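Local coordinates for SA0254 protein (Staphylococcus aureus subsp. aureus, PDB 2OOI) that is of unknown function but carries a UTRA domain, so it probably senses a small-molecule effector as part of a GntR-type transcriptional regulator, at residues K84-I87 / F88-L91. Sequence-based numbering, arbitrary orientation.
Sequences KGSI and FDYL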
loop_
_atom_site.group_PDB
_atom_site.type_symbol
_atom_site.label_atom_id
_atom_site.label_comp_id
_atom_site.label_asym_id
_atom_site.label_seq_id
_atom_site.Cartn_x
_atom_site.Cartn_y
_atom_site.Cartn_z
ATOM N N LYS B 84 9.734 -3.043 23.727
ATOM C CA LYS B 84 8.620 -3.991 23.814
ATOM C C LYS B 84 7.279 -3.307 23.528
ATOM O O LYS B 84 6.391 -3.924 22.961
ATOM C CB LYS B 84 8.547 -4.685 25.194
ATOM C CG LYS B 84 9.776 -5.572 25.559
ATOM C CD LYS B 84 9.890 -5.813 27.085
ATOM C CE LYS B 84 11.032 -6.797 27.480
ATOM N NZ LYS B 84 12.267 -6.654 26.616
ATOM N N GLY B 85 7.119 -2.045 23.912
ATOM C CA GLY B 85 5.851 -1.338 23.716
ATOM C C GLY B 85 5.872 -0.450 22.502
ATOM O O GLY B 85 6.644 -0.679 21.575
ATOM N N SER B 86 5.017 0.568 22.503
ATOM C CA SER B 86 4.949 1.529 21.406
ATOM C C SER B 86 6.102 2.497 21.464
ATOM O O SER B 86 6.178 3.328 22.372
ATOM C CB SER B 86 3.665 2.343 21.472
ATOM O OG SER B 86 3.709 3.411 20.532
ATOM N N ILE B 87 6.986 2.415 20.483
ATOM C CA ILE B 87 8.149 3.295 20.445
ATOM C C ILE B 87 7.684 4.709 20.146
ATOM O O ILE B 87 8.215 5.673 20.659
ATOM C CB ILE B 87 9.167 2.840 19.395
ATOM C CG1 ILE B 87 9.772 1.508 19.832
ATOM C CG2 ILE B 87 10.231 3.918 19.161
ATOM C CD1 ILE B 87 10.668 0.868 18.786
ATOM N N PHE B 88 6.655 4.832 19.351
ATOM C CA PHE B 88 6.172 6.149 18.988
ATOM C C PHE B 88 5.458 6.907 20.137
ATOM O O PHE B 88 5.534 8.138 20.192
ATOM C CB PHE B 88 5.392 6.060 17.650
ATOM C CG PHE B 88 6.316 5.702 16.483
ATOM C CD1 PHE B 88 7.086 6.713 15.836
ATOM C CD2 PHE B 88 6.337 4.425 15.950
ATOM C CE1 PHE B 88 7.884 6.444 14.727
ATOM C CE2 PHE B 88 7.143 4.149 14.842
ATOM C CZ PHE B 88 7.916 5.178 14.221
ATOM N N ASP B 89 4.827 6.189 21.073
ATOM C CA ASP B 89 4.248 6.834 22.252
ATOM C C ASP B 89 5.357 7.331 23.138
ATOM O O ASP B 89 5.284 8.443 23.650
ATOM C CB ASP B 89 3.350 5.888 23.086
ATOM C CG ASP B 89 2.088 5.465 22.355
ATOM O OD1 ASP B 89 1.729 6.082 21.314
ATOM O OD2 ASP B 89 1.450 4.496 22.831
ATOM N N TYR B 90 6.371 6.495 23.342
ATOM C CA TYR B 90 7.542 6.907 24.110
ATOM C C TYR B 90 8.135 8.163 23.494
ATOM O O TYR B 90 8.370 9.164 24.183
ATOM C CB TYR B 90 8.571 5.783 24.157
ATOM C CG TYR B 90 9.947 6.155 24.684
ATOM C CD1 TYR B 90 10.991 6.444 23.802
ATOM C CD2 TYR B 90 10.230 6.169 26.059
ATOM C CE1 TYR B 90 12.249 6.757 24.264
ATOM C CE2 TYR B 90 11.519 6.487 26.532
ATOM C CZ TYR B 90 12.517 6.782 25.620
ATOM O OH TYR B 90 13.796 7.099 26.034
ATOM N N LEU B 91 8.337 8.121 22.185
ATOM C CA LEU B 91 8.929 9.247 21.501
ATOM C C LEU B 91 8.132 10.534 21.728
ATOM O O LEU B 91 8.712 11.561 22.025
ATOM C CB LEU B 91 9.120 8.930 20.017
ATOM C CG LEU B 91 10.090 7.818 19.571
ATOM C CD1 LEU B 91 10.074 7.531 18.074
ATOM C CD2 LEU B 91 11.474 8.084 20.049
#
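With chi1 at 171°, S86 extends OG opposite its own backbone N and over the start of helix 87-94, where it meets the amide of D89. I87 has CG1 beside its backbone N (chi1 -67°), which leaves CG2 anti to that N and running alongside L91, one helical turn on. S86 is the N-cap: its OG accepts from D89 N at 3.0 Å, with an N-H...O angle of 154°. The carboxylate of D89 stays near the serine, but its oxygens are badly angled for a bond to the hydroxyl. One residue after the capping bond, Y90 N makes a weak, long bond of 3.3 Å to S86 O. The next i to i+4 bond is shorter, L91 N donating to I87 O at 2.9 Å. I87 and L91 lie alongside each other, their methyls CG2 and CD1 touching at 3.8 Å. The buried pair faces the antiparallel sheet, I87 against L52 and R54 of strand 49-58, L91 against F142 of strand 141-150. The F88 ring, close to a bound zinc ion, meets that of F134 on strand 126-136, while Y90 OH bonds to Y77 O just beyond helix 72-75.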